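Local coordinates for extracellular solute-binding protein family 1 (Kribbella flavida, PDB 5IXP) that probably captures a solute outside the cell membrane and hands it to an ABC transporter for uptake, at residues G13-Y18 against E32-T37; S146-G151 against D202-A207; R175-Q180 against D261-G266; S273-P278 against A292-P297. All blocks are in the same frame, centred on the assembly; numbering follows the deposited sequence.

Contact 1: G13-Y18 against E32-T37; sequences GYSDLY and ERRAAT
Tyr14 meets Glu32 chiefly through water: water 1 accepts from Tyr14 N at 3.1 Å and donates to Glu32 OE2, bridging the backbone N-H of Tyr14 to a carboxylate on strand 28-34. Direct touching is slight here, since the Tyr14 ring leads off toward helices 284-294 and 297-307. Ser15 follows the same pattern. Water 2 lies 2.7 Å from Ser15 OG and donates to Glu32 OE1, and a short polar side chain suits a place where a water sits between the two segments. One turn on, Tyr18 makes the direct bond: Tyr18 OH donates to Glu32 OE2 at 2.7 Å. The acid approaches the edge of the ring, the ring and carboxylate planes standing 89° apart, and the hydroxyl reaches OE2 from above the carboxylate plane. Glu32 can come this far because CG is anti to the backbone N (chi1 -172°) and the chain runs on extended. Its other oxygen is gripped from two residues further along the chain: Arg34 approaches side-on, with Arg34 NE 2.7 Å and Arg34 NH2 2.9 Å from Glu32 OE1, both from the same face of the carboxylate. This salt bridge, with the tyrosine and two waters, probably favours the ionised acid and restrains its rotation; Arg34 has a second acidic partner in Glu11. The contact thus pins helix 15-24 to strand 28-34 within a beta-alpha-beta crossover, presumably right-handed as such units almost always are, whose first strand, 2-8, pairs in parallel with 28-34, an element of the periplasmic-binding-protein fold.

Contact 2: S146-G151 against D202-A207; sequences SYFAAG and DQIVAA
Phe148 carries this contact alone from its helix, laying its ring against Gln203, Ile204 and Ala207 of the partner. The CD2-CE2 side of the ring rests on the aliphatic part of Gln203, with Phe148 CD2 and Gln203 CG 3.7 Å apart. The CD1-CE1 side meets the methyl of Ala207, Phe148 CD1 lying 3.8 Å from Ala207 CB, while Phe148 CZ approaches Ile204 CG1 at 4.3 Å. These three partners sit at positions i, i+1 and i+4 of the helix and so face the same way, and the small alanine leaves room for the ring. Gln203 suits a border position: its methylenes serve as apolar surface, and the amide, turned 51° from the ring, places NE2 at the ring's edge and gives a hydrogen bond to Thr145 OG1. Behind the ring, Tyr147 of the same helix helps to place it, Tyr147 CD2 standing 3.7 Å above the plane of the Phe148 ring near its rim. The phenyl is aimed at the partner helix by its first torsion, with CG anti to the carbonyl carbon (chi1 -65°). Cutting it back to an alanine's methyl would probably leave Gln203, Ile204 and Ala207 without their shared packing partner. The local axes stay 11.0 Å apart and run nearly parallel, at 8°, a spacing that a large side chain such as phenylalanine can bridge. Helix 167-175 packs beside the pair, its Thr170 touching Phe148 and its Met174 both Gln203 and Ile204, and loop residue Phe164 also reaches Phe148, so helices 144-157 and 195-209 meet beside helix 167-175 in a buried contact.

Contact 3: R175-Q180 against D261-G266; sequences RNQLIQ and DVFPGG
Gln177 sends its amide toward Pro264 on a straight arm: CG lies anti to the carbonyl carbon (chi1 -66°) and the chain is extended beyond it. At its end Gln177 NE2 donates to Pro264 O at 2.8 Å, nearly straight at 159°, with the nitrogen in the carbonyl plane. The same NE2 comes to the rim of the Phe263 ring, 3.5 Å from Phe263 CD2, where amide and ring planes stand 89° apart. The acceptor belongs to a type II turn from Phe263 to Gly266, closed by Gly266 N to Phe263 O at 2.9 Å. Proline suits its second position, and glycine the third, where a side chain would be jammed against the preceding carbonyl and would also run into Gln177 OE1. Both ends of the amide are engaged, for NE2 also donates to Gly267 O while OE1 accepts from Trp144 NE1; these bonds settle which way round it sits. A leucine in its place would probably leave the carbonyls of Pro264 and Gly267 and the indole N-H of Trp144 without these mates. Gln177 itself follows helix 167-175, in a type I turn from Arg175 to Leu178, while the partner loop links strands 257-260 and 269-276. Phe263 and Pro264 both rest on Ile118 of strand 108-121, so the glutamine joins the loop after helix 167-175 to a loop lying on the sheet.

Contact 4: S273-P278 against A292-P297; sequences SYLTVP and AWLTAP
Leu275 points its side chain from the strand into the notch formed by Leu294 and Thr295, where helix 284-294 ends. One methyl does most of the work: Leu275 CD1 lies 3.9 Å from Leu294 CB and the same distance from Thr295 CG2, wedged between two successive residues. The two leucines cross at about a right angle, so the strand leucine meets both the root and the tip of its partner, with Leu275 CD1 to Leu294 CD1 also 3.9 Å. Against Thr295 the relation differs: the side chains slide past one another in opposite directions, bringing Leu275 CG to 4.1 Å from Thr295 CG2. The threonine is turned to make this possible. Its methyl stands anti to the carbonyl carbon and faces the strand, while OG1 occupies the place between backbone N and carbonyl carbon (chi1 58°) and bonds back to Ala291 O in the last turn. Thr295 is also the first residue to leave helical backbone angles, and its N-H makes only a weak bond to Ala292 O, so the hydroxyl adds a polar tie where the helix is ending. A branched residue with one polar and one apolar arm suits this junction. Around it, Leu275 also touches Ile58 and Thr111 on the flanking strands 58-62 and 108-121, and Leu17 of helix 15-24 touches Leu294. The chemistry across the interface is wholly apolar: buried aliphatic groups hold the helix against the sheet by shape and exclusion of water, and the hydroxyl is satisfied by Ala291 O of the preceding helix.

Contacts 1 and 4 lie on one side of the chain's centre, 13 Å apart between centres, and touch: Tyr14 packs on Leu275, and Leu17 on Trp293. Both reach the same sheet, with helices 15-24 and 284-294 packing against each other beside it. Contacts 2 and 3, 14 Å apart between centres, lie together, both across the chain's centre from contact 1, and Tyr147 packs on Pro264; their segments alternate along the chain. Contact 1 comes first in sequence and contact 4 closes last, so the chain leaves one region, builds the other and returns. With 42 Å between the centres of contacts 1 and 2, this is consistent with two lobes that in this family typically close round a solute.

Contact 1: G13-Y18 against E32-T37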
loop_
_atom_site.group_PDB
_atom_site.type_symbol
_atom_site.label_atom_id
_atom_site.label_comp_id
_atom_site.label_asym_id
_atom_site.label_seq_id
_atom_site.Cartn_x
_atom_site.Cartn_y
_atom_site.Cartn_z
ATOM N N GLY A 13 -16.096 -4.419 -3.811
ATOM C CA GLY A 13 -17.312 -3.753 -3.379
ATOM C C GLY A 13 -18.169 -3.216 -4.504
ATOM O O GLY A 13 -18.993 -2.324 -4.271
ATOM N N TYR A 14 -18.025 -3.756 -5.714
ATOM C CA TYR A 14 -18.673 -3.208 -6.904
ATOM C C TYR A 14 -20.044 -3.815 -7.207
ATOM O O TYR A 14 -20.700 -3.359 -8.150
ATOM C CB TYR A 14 -17.783 -3.421 -8.129
ATOM C CG TYR A 14 -16.559 -2.540 -8.234
ATOM C CD1 TYR A 14 -15.603 -2.788 -9.218
ATOM C CD2 TYR A 14 -16.374 -1.432 -7.391
ATOM C CE1 TYR A 14 -14.483 -1.985 -9.359
ATOM C CE2 TYR A 14 -15.239 -0.619 -7.523
ATOM C CZ TYR A 14 -14.303 -0.907 -8.516
ATOM O OH TYR A 14 -13.182 -0.121 -8.677
ATOM N N SER A 15 -20.490 -4.829 -6.464
ATOM C CA SER A 15 -21.679 -5.580 -6.890
ATOM C C SER A 15 -22.891 -4.675 -7.112
ATOM O O SER A 15 -23.585 -4.789 -8.134
ATOM C CB SER A 15 -22.013 -6.671 -5.874
ATOM O OG SER A 15 -20.999 -7.665 -5.867
ATOM N N ASP A 16 -23.175 -3.775 -6.166
ATOM C CA ASP A 16 -24.314 -2.878 -6.364
ATOM C C ASP A 16 -24.046 -1.886 -7.483
ATOM O O ASP A 16 -24.979 -1.466 -8.178
ATOM C CB ASP A 16 -24.644 -2.102 -5.084
ATOM C CG ASP A 16 -25.006 -3.004 -3.925
ATOM O OD1 ASP A 16 -25.573 -4.090 -4.175
ATOM O OD2 ASP A 16 -24.723 -2.620 -2.765
ATOM N N LEU A 17 -22.782 -1.497 -7.664
ATOM C CA LEU A 17 -22.458 -0.514 -8.688
ATOM C C LEU A 17 -22.743 -1.061 -10.079
ATOM O O LEU A 17 -23.213 -0.320 -10.948
ATOM C CB LEU A 17 -20.997 -0.083 -8.574
ATOM C CG LEU A 17 -20.596 0.501 -7.221
ATOM C CD1 LEU A 17 -19.210 1.106 -7.296
ATOM C CD2 LEU A 17 -21.611 1.530 -6.773
ATOM N N TYR A 18 -22.462 -2.353 -10.310
ATOM C CA TYR A 18 -22.752 -2.930 -11.620
ATOM C C TYR A 18 -24.237 -2.832 -11.932
ATOM O O TYR A 18 -24.619 -2.530 -13.069
ATOM C CB TYR A 18 -22.318 -4.394 -11.682
ATOM C CG TYR A 18 -20.856 -4.665 -11.401
ATOM C CD1 TYR A 18 -19.859 -3.801 -11.852
ATOM C CD2 TYR A 18 -20.471 -5.813 -10.704
ATOM C CE1 TYR A 18 -18.506 -4.070 -11.608
ATOM C CE2 TYR A 18 -19.121 -6.092 -10.457
ATOM C CZ TYR A 18 -18.150 -5.218 -10.912
ATOM O OH TYR A 18 -16.818 -5.487 -10.665
ATOM N N GLU A 32 -18.838 -9.963 -13.890
ATOM C CA GLU A 32 -17.622 -9.927 -13.084
ATOM C C GLU A 32 -16.993 -11.311 -13.034
ATOM O O GLU A 32 -17.692 -12.317 -12.876
ATOM C CB GLU A 32 -17.904 -9.434 -11.661
ATOM C CG GLU A 32 -16.625 -9.194 -10.832
ATOM C CD GLU A 32 -16.910 -8.668 -9.420
ATOM O OE1 GLU A 32 -17.642 -9.353 -8.669
ATOM O OE2 GLU A 32 -16.412 -7.566 -9.067
ATOM N N ARG A 33 -15.662 -11.348 -13.153
ATOM C CA ARG A 33 -14.872 -12.565 -13.080
ATOM C C ARG A 33 -13.962 -12.471 -11.861
ATOM O O ARG A 33 -13.265 -11.465 -11.685
ATOM C CB ARG A 33 -14.057 -12.727 -14.375
ATOM C CG ARG A 33 -13.083 -13.869 -14.408
ATOM C CD ARG A 33 -12.218 -13.760 -15.658
ATOM N NE ARG A 33 -13.021 -13.728 -16.878
ATOM C CZ ARG A 33 -12.542 -13.403 -18.078
ATOM N NH1 ARG A 33 -11.271 -13.066 -18.211
ATOM N NH2 ARG A 33 -13.338 -13.403 -19.144
ATOM N N ARG A 34 -13.980 -13.496 -11.008
ATOM C CA ARG A 34 -13.157 -13.500 -9.797
ATOM C C ARG A 34 -12.326 -14.771 -9.772
ATOM O O ARG A 34 -12.877 -15.857 -9.573
ATOM C CB ARG A 34 -14.015 -13.423 -8.530
ATOM C CG ARG A 34 -14.841 -12.173 -8.404
ATOM C CD ARG A 34 -15.533 -12.135 -7.048
ATOM N NE ARG A 34 -16.371 -10.952 -6.941
ATOM C CZ ARG A 34 -16.729 -10.389 -5.793
ATOM N NH1 ARG A 34 -16.323 -10.905 -4.634
ATOM N NH2 ARG A 34 -17.486 -9.301 -5.810
ATOM N N ALA A 35 -11.011 -14.642 -9.943
ATOM C CA ALA A 35 -10.132 -15.769 -9.653
ATOM C C ALA A 35 -10.231 -16.140 -8.171
ATOM O O ALA A 35 -10.589 -15.317 -7.317
ATOM C CB ALA A 35 -8.682 -15.435 -10.014
ATOM N N ALA A 36 -9.909 -17.403 -7.868
ATOM C CA ALA A 36 -10.026 -17.882 -6.493
ATOM C C ALA A 36 -9.058 -17.174 -5.556
ATOM O O ALA A 36 -9.359 -17.002 -4.368
ATOM C CB ALA A 36 -9.787 -19.390 -6.430
ATOM N N THR A 37 -7.886 -16.789 -6.053
ATOM C CA THR A 37 -6.874 -16.143 -5.232
ATOM C C THR A 37 -6.282 -14.975 -6.000
ATOM O O THR A 37 -6.381 -14.889 -7.228
ATOM C CB THR A 37 -5.733 -17.099 -4.851
ATOM O OG1 THR A 37 -5.019 -17.463 -6.039
ATOM C CG2 THR A 37 -6.266 -18.362 -4.158
HETATM O O HOH W 1 -16.647 -6.387 -6.571
HETATM O O HOH W 2 -20.289 -8.824 -8.193
#

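Contact 2: S146-G151 against D202-A207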
loop_
_atom_site.group_PDB
_atom_site.type_symbol
_atom_site.label_atom_id
_atom_site.label_comp_id
_atom_site.label_asym_id
_atom_site.label_seq_id
_atom_site.Cartn_x
_atom_site.Cartn_y
_atom_site.Cartn_z
ATOM N N SER A 146 13.692 10.229 14.667
ATOM C CA SER A 146 12.910 10.447 15.885
ATOM C C SER A 146 12.088 9.215 16.255
ATOM O O SER A 146 11.916 8.908 17.441
ATOM C CB SER A 146 11.999 11.659 15.709
ATOM O OG SER A 146 12.759 12.828 15.453
ATOM N N TYR A 147 11.550 8.514 15.253
ATOM C CA TYR A 147 10.812 7.280 15.518
ATOM C C TYR A 147 11.693 6.248 16.225
ATOM O O TYR A 147 11.288 5.652 17.232
ATOM C CB TYR A 147 10.261 6.736 14.196
ATOM C CG TYR A 147 9.560 5.403 14.280
ATOM C CD1 TYR A 147 8.240 5.311 14.728
ATOM C CD2 TYR A 147 10.207 4.242 13.888
ATOM C CE1 TYR A 147 7.582 4.077 14.784
ATOM C CE2 TYR A 147 9.570 3.012 13.937
ATOM C CZ TYR A 147 8.264 2.936 14.385
ATOM O OH TYR A 147 7.652 1.717 14.422
ATOM N N PHE A 148 12.908 6.028 15.719
ATOM C CA PHE A 148 13.793 5.052 16.354
ATOM C C PHE A 148 14.304 5.548 17.704
ATOM O O PHE A 148 14.463 4.756 18.641
ATOM C CB PHE A 148 14.955 4.711 15.421
ATOM C CG PHE A 148 14.519 4.011 14.147
ATOM C CD1 PHE A 148 13.725 2.868 14.200
ATOM C CD2 PHE A 148 14.882 4.512 12.905
ATOM C CE1 PHE A 148 13.309 2.222 13.024
ATOM C CE2 PHE A 148 14.470 3.883 11.727
ATOM C CZ PHE A 148 13.685 2.732 11.781
ATOM N N ALA A 149 14.578 6.847 17.822
ATOM C CA ALA A 149 14.979 7.387 19.117
ATOM C C ALA A 149 13.889 7.169 20.162
ATOM O O ALA A 149 14.180 6.782 21.299
ATOM C CB ALA A 149 15.317 8.873 18.988
ATOM N N ALA A 150 12.625 7.412 19.797
ATOM C CA ALA A 150 11.532 7.111 20.716
ATOM C C ALA A 150 11.479 5.620 21.024
ATOM O O ALA A 150 11.184 5.219 22.155
ATOM C CB ALA A 150 10.197 7.586 20.131
ATOM N N GLY A 151 11.769 4.781 20.032
ATOM C CA GLY A 151 11.788 3.346 20.280
ATOM C C GLY A 151 12.861 2.928 21.270
ATOM O O GLY A 151 12.647 2.032 22.090
ATOM N N ASP A 202 21.217 0.621 7.017
ATOM C CA ASP A 202 22.006 0.758 8.239
ATOM C C ASP A 202 21.144 1.193 9.415
ATOM O O ASP A 202 21.316 0.698 10.536
ATOM C CB ASP A 202 23.150 1.750 8.036
ATOM C CG ASP A 202 24.260 1.186 7.178
ATOM O OD1 ASP A 202 24.322 -0.047 7.013
ATOM O OD2 ASP A 202 25.077 1.973 6.676
ATOM N N GLN A 203 20.212 2.120 9.179
ATOM C CA GLN A 203 19.403 2.639 10.277
ATOM C C GLN A 203 18.450 1.576 10.821
ATOM O O GLN A 203 18.240 1.490 12.039
ATOM C CB GLN A 203 18.642 3.882 9.813
ATOM C CG GLN A 203 17.965 4.652 10.922
ATOM C CD GLN A 203 17.496 6.030 10.464
ATOM O OE1 GLN A 203 17.248 6.249 9.278
ATOM N NE2 GLN A 203 17.392 6.969 11.402
ATOM N N ILE A 204 17.857 0.761 9.943
ATOM C CA ILE A 204 16.985 -0.305 10.421
ATOM C C ILE A 204 17.795 -1.397 11.103
ATOM O O ILE A 204 17.378 -1.940 12.133
ATOM C CB ILE A 204 16.145 -0.875 9.267
ATOM C CG1 ILE A 204 15.289 0.234 8.684
ATOM C CG2 ILE A 204 15.259 -2.029 9.754
ATOM C CD1 ILE A 204 14.538 -0.203 7.453
ATOM N N VAL A 205 18.947 -1.760 10.531
ATOM C CA VAL A 205 19.795 -2.753 11.184
ATOM C C VAL A 205 20.191 -2.277 12.579
ATOM O O VAL A 205 20.143 -3.044 13.550
ATOM C CB VAL A 205 21.027 -3.068 10.316
ATOM C CG1 VAL A 205 22.049 -3.862 11.113
ATOM C CG2 VAL A 205 20.602 -3.846 9.066
ATOM N N ALA A 206 20.551 -0.999 12.712
ATOM C CA ALA A 206 20.904 -0.490 14.033
ATOM C C ALA A 206 19.725 -0.604 14.992
ATOM O O ALA A 206 19.903 -0.932 16.170
ATOM C CB ALA A 206 21.394 0.954 13.934
ATOM N N ALA A 207 18.505 -0.361 14.499
ATOM C CA ALA A 207 17.321 -0.542 15.331
ATOM C C ALA A 207 17.180 -1.991 15.791
ATOM O O ALA A 207 16.842 -2.246 16.955
ATOM C CB ALA A 207 16.069 -0.095 14.568
#

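Contact 3: R175-Q180 against D261-G266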
loop_
_atom_site.group_PDB
_atom_site.type_symbol
_atom_site.label_atom_id
_atom_site.label_comp_id
_atom_site.label_asym_id
_atom_site.label_seq_id
_atom_site.Cartn_x
_atom_site.Cartn_y
_atom_site.Cartn_z
ATOM N N ARG A 175 11.675 2.630 2.536
ATOM C CA ARG A 175 12.201 2.575 1.176
ATOM C C ARG A 175 11.267 3.255 0.191
ATOM O O ARG A 175 11.717 3.906 -0.761
ATOM C CB ARG A 175 12.431 1.137 0.732
ATOM C CG ARG A 175 13.311 1.095 -0.510
ATOM C CD ARG A 175 13.204 -0.211 -1.228
ATOM N NE ARG A 175 11.950 -0.351 -1.961
ATOM C CZ ARG A 175 10.888 -1.007 -1.507
ATOM N NH1 ARG A 175 10.917 -1.566 -0.306
ATOM N NH2 ARG A 175 9.798 -1.108 -2.253
ATOM N N ASN A 176 9.961 3.104 0.390
ATOM C CA ASN A 176 9.027 3.648 -0.582
ATOM C C ASN A 176 8.946 5.164 -0.542
ATOM O O ASN A 176 8.349 5.750 -1.451
ATOM C CB ASN A 176 7.648 3.029 -0.376
ATOM C CG ASN A 176 7.557 1.660 -0.988
ATOM O OD1 ASN A 176 7.604 1.522 -2.206
ATOM N ND2 ASN A 176 7.460 0.637 -0.155
ATOM N N GLN A 177 9.542 5.808 0.461
ATOM C CA GLN A 177 9.606 7.262 0.509
ATOM C C GLN A 177 10.785 7.847 -0.245
ATOM O O GLN A 177 10.772 9.048 -0.537
ATOM C CB GLN A 177 9.705 7.754 1.948
ATOM C CG GLN A 177 8.495 7.491 2.781
ATOM C CD GLN A 177 8.680 8.025 4.181
ATOM O OE1 GLN A 177 9.781 7.980 4.726
ATOM N NE2 GLN A 177 7.620 8.556 4.759
ATOM N N LEU A 178 11.820 7.057 -0.515
ATOM C CA LEU A 178 12.999 7.584 -1.187
ATOM C C LEU A 178 12.627 8.122 -2.558
ATOM O O LEU A 178 11.692 7.637 -3.202
ATOM C CB LEU A 178 14.065 6.498 -1.334
ATOM C CG LEU A 178 14.481 5.847 -0.019
ATOM C CD1 LEU A 178 15.427 4.683 -0.280
ATOM C CD2 LEU A 178 15.134 6.885 0.883
ATOM N N ILE A 179 13.371 9.142 -2.999
ATOM C CA ILE A 179 13.191 9.666 -4.348
ATOM C C ILE A 179 13.607 8.628 -5.380
ATOM O O ILE A 179 12.978 8.491 -6.433
ATOM C CB ILE A 179 13.969 10.982 -4.524
ATOM C CG1 ILE A 179 13.277 12.119 -3.783
ATOM C CG2 ILE A 179 14.100 11.337 -5.998
ATOM C CD1 ILE A 179 13.884 13.476 -4.091
ATOM N N GLN A 180 14.668 7.879 -5.103
ATOM C CA GLN A 180 14.975 6.726 -5.927
ATOM C C GLN A 180 15.362 5.566 -5.029
ATOM O O GLN A 180 15.936 5.748 -3.953
ATOM C CB GLN A 180 16.089 7.012 -6.941
ATOM C CG GLN A 180 17.465 7.015 -6.357
ATOM C CD GLN A 180 18.482 7.482 -7.356
ATOM O OE1 GLN A 180 18.135 8.101 -8.365
ATOM N NE2 GLN A 180 19.751 7.195 -7.089
ATOM N N ASP A 261 -1.972 10.859 14.017
ATOM C CA ASP A 261 -2.066 11.506 12.710
ATOM C C ASP A 261 -0.680 11.997 12.295
ATOM O O ASP A 261 -0.366 13.190 12.328
ATOM C CB ASP A 261 -3.069 12.651 12.774
ATOM C CG ASP A 261 -3.338 13.290 11.414
ATOM O OD1 ASP A 261 -2.746 12.872 10.395
ATOM O OD2 ASP A 261 -4.147 14.233 11.370
ATOM N N VAL A 262 0.160 11.041 11.895
ATOM C CA VAL A 262 1.564 11.319 11.608
ATOM C C VAL A 262 2.098 10.156 10.799
ATOM O O VAL A 262 1.587 9.034 10.888
ATOM C CB VAL A 262 2.384 11.519 12.912
ATOM C CG1 VAL A 262 2.512 10.195 13.664
ATOM C CG2 VAL A 262 3.775 12.082 12.618
ATOM N N PHE A 263 3.130 10.424 9.997
ATOM C CA PHE A 263 3.887 9.335 9.419
ATOM C C PHE A 263 5.322 9.837 9.317
ATOM O O PHE A 263 5.546 10.929 8.770
ATOM C CB PHE A 263 3.381 8.875 8.047
ATOM C CG PHE A 263 3.903 7.527 7.653
ATOM C CD1 PHE A 263 3.428 6.382 8.288
ATOM C CD2 PHE A 263 4.874 7.396 6.676
ATOM C CE1 PHE A 263 3.904 5.130 7.948
ATOM C CE2 PHE A 263 5.361 6.134 6.327
ATOM C CZ PHE A 263 4.872 5.005 6.967
ATOM N N PRO A 264 6.294 9.096 9.840
ATOM C CA PRO A 264 7.681 9.571 9.793
ATOM C C PRO A 264 8.108 9.825 8.356
ATOM O O PRO A 264 7.877 9.000 7.468
ATOM C CB PRO A 264 8.474 8.422 10.434
ATOM C CG PRO A 264 7.466 7.666 11.254
ATOM C CD PRO A 264 6.183 7.767 10.459
ATOM N N GLY A 265 8.718 10.991 8.128
ATOM C CA GLY A 265 9.125 11.390 6.799
ATOM C C GLY A 265 8.072 12.133 6.013
ATOM O O GLY A 265 8.360 12.590 4.904
ATOM N N GLY A 266 6.864 12.274 6.549
ATOM C CA GLY A 266 5.831 13.036 5.879
ATOM C C GLY A 266 4.571 12.235 5.619
ATOM O O GLY A 266 3.532 12.488 6.237
#

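Contact 4: S273-P278 against A292-P297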
loop_
_atom_site.group_PDB
_atom_site.type_symbol
_atom_site.label_atom_id
_atom_site.label_comp_id
_atom_site.label_asym_id
_atom_site.label_seq_id
_atom_site.Cartn_x
_atom_site.Cartn_y
_atom_site.Cartn_z
ATOM N N SER A 273 -5.437 -0.150 -5.647
ATOM C CA SER A 273 -5.475 -0.809 -6.945
ATOM C C SER A 273 -5.872 0.178 -8.038
ATOM O O SER A 273 -6.037 1.379 -7.803
ATOM C CB SER A 273 -6.432 -2.009 -6.925
ATOM O OG SER A 273 -5.994 -2.986 -5.996
ATOM N N TYR A 274 -5.994 -0.364 -9.253
ATOM C CA TYR A 274 -6.298 0.367 -10.476
ATOM C C TYR A 274 -7.175 -0.508 -11.355
ATOM O O TYR A 274 -7.098 -1.738 -11.303
ATOM C CB TYR A 274 -5.023 0.742 -11.293
ATOM C CG TYR A 274 -4.136 1.710 -10.577
ATOM C CD1 TYR A 274 -3.212 1.267 -9.645
ATOM C CD2 TYR A 274 -4.243 3.069 -10.807
ATOM C CE1 TYR A 274 -2.415 2.151 -8.960
ATOM C CE2 TYR A 274 -3.432 3.979 -10.124
ATOM C CZ TYR A 274 -2.523 3.510 -9.211
ATOM O OH TYR A 274 -1.725 4.388 -8.518
ATOM N N LEU A 275 -8.012 0.134 -12.155
ATOM C CA LEU A 275 -8.703 -0.534 -13.250
ATOM C C LEU A 275 -7.977 -0.216 -14.551
ATOM O O LEU A 275 -7.674 0.952 -14.830
ATOM C CB LEU A 275 -10.170 -0.102 -13.323
ATOM C CG LEU A 275 -10.968 -0.283 -12.017
ATOM C CD1 LEU A 275 -12.428 0.094 -12.261
ATOM C CD2 LEU A 275 -10.863 -1.707 -11.497
ATOM N N THR A 276 -7.677 -1.255 -15.331
ATOM C CA THR A 276 -6.973 -1.106 -16.601
ATOM C C THR A 276 -7.815 -1.709 -17.717
ATOM O O THR A 276 -8.712 -2.518 -17.474
ATOM C CB THR A 276 -5.595 -1.789 -16.590
ATOM O OG1 THR A 276 -5.758 -3.224 -16.577
ATOM C CG2 THR A 276 -4.772 -1.337 -15.380
ATOM N N VAL A 277 -7.509 -1.316 -18.951
ATOM C CA VAL A 277 -8.240 -1.810 -20.118
ATOM C C VAL A 277 -7.227 -2.361 -21.114
ATOM O O VAL A 277 -6.553 -1.586 -21.804
ATOM C CB VAL A 277 -9.105 -0.711 -20.757
ATOM C CG1 VAL A 277 -9.780 -1.236 -22.052
ATOM C CG2 VAL A 277 -10.154 -0.177 -19.746
ATOM N N PRO A 278 -7.086 -3.680 -21.220
ATOM C CA PRO A 278 -6.144 -4.252 -22.195
ATOM C C PRO A 278 -6.539 -3.905 -23.622
ATOM O O PRO A 278 -7.722 -3.720 -23.936
ATOM C CB PRO A 278 -6.252 -5.764 -21.956
ATOM C CG PRO A 278 -6.855 -5.915 -20.626
ATOM C CD PRO A 278 -7.760 -4.714 -20.424
ATOM N N ALA A 292 -13.959 4.521 -15.639
ATOM C CA ALA A 292 -13.978 5.880 -15.110
ATOM C C ALA A 292 -15.146 6.075 -14.150
ATOM O O ALA A 292 -15.010 6.741 -13.116
ATOM C CB ALA A 292 -14.043 6.891 -16.258
ATOM N N TRP A 293 -16.305 5.497 -14.469
ATOM C CA TRP A 293 -17.451 5.658 -13.582
ATOM C C TRP A 293 -17.238 4.913 -12.264
ATOM O O TRP A 293 -17.542 5.441 -11.183
ATOM C CB TRP A 293 -18.725 5.181 -14.280
ATOM C CG TRP A 293 -19.947 5.337 -13.427
ATOM C CD1 TRP A 293 -20.699 6.468 -13.272
ATOM C CD2 TRP A 293 -20.556 4.334 -12.609
ATOM N NE1 TRP A 293 -21.741 6.230 -12.409
ATOM C CE2 TRP A 293 -21.675 4.926 -11.985
ATOM C CE3 TRP A 293 -20.267 2.991 -12.343
ATOM C CZ2 TRP A 293 -22.500 4.225 -11.109
ATOM C CZ3 TRP A 293 -21.096 2.291 -11.485
ATOM C CH2 TRP A 293 -22.203 2.911 -10.878
ATOM N N LEU A 294 -16.715 3.687 -12.332
ATOM C CA LEU A 294 -16.478 2.920 -11.114
ATOM C C LEU A 294 -15.493 3.618 -10.183
ATOM O O LEU A 294 -15.517 3.375 -8.972
ATOM C CB LEU A 294 -15.958 1.515 -11.462
ATOM C CG LEU A 294 -16.969 0.535 -12.077
ATOM C CD1 LEU A 294 -16.223 -0.662 -12.670
ATOM C CD2 LEU A 294 -18.014 0.063 -11.050
ATOM N N THR A 295 -14.603 4.452 -10.721
ATOM C CA THR A 295 -13.598 5.123 -9.901
ATOM C C THR A 295 -13.926 6.592 -9.644
ATOM O O THR A 295 -13.096 7.305 -9.066
ATOM C CB THR A 295 -12.210 4.998 -10.542
ATOM O OG1 THR A 295 -12.232 5.558 -11.867
ATOM C CG2 THR A 295 -11.797 3.523 -10.608
ATOM N N ALA A 296 -15.117 7.050 -10.042
ATOM C CA ALA A 296 -15.544 8.416 -9.770
ATOM C C ALA A 296 -15.812 8.614 -8.274
ATOM O O ALA A 296 -16.100 7.655 -7.550
ATOM C CB ALA A 296 -16.800 8.751 -10.583
ATOM N N PRO A 297 -15.731 9.863 -7.790
ATOM C CA PRO A 297 -15.923 10.106 -6.349
ATOM C C PRO A 297 -17.211 9.538 -5.773
ATOM O O PRO A 297 -17.167 8.953 -4.684
ATOM C CB PRO A 297 -15.901 11.641 -6.242
ATOM C CG PRO A 297 -15.177 12.111 -7.449
ATOM C CD PRO A 297 -15.327 11.080 -8.520
#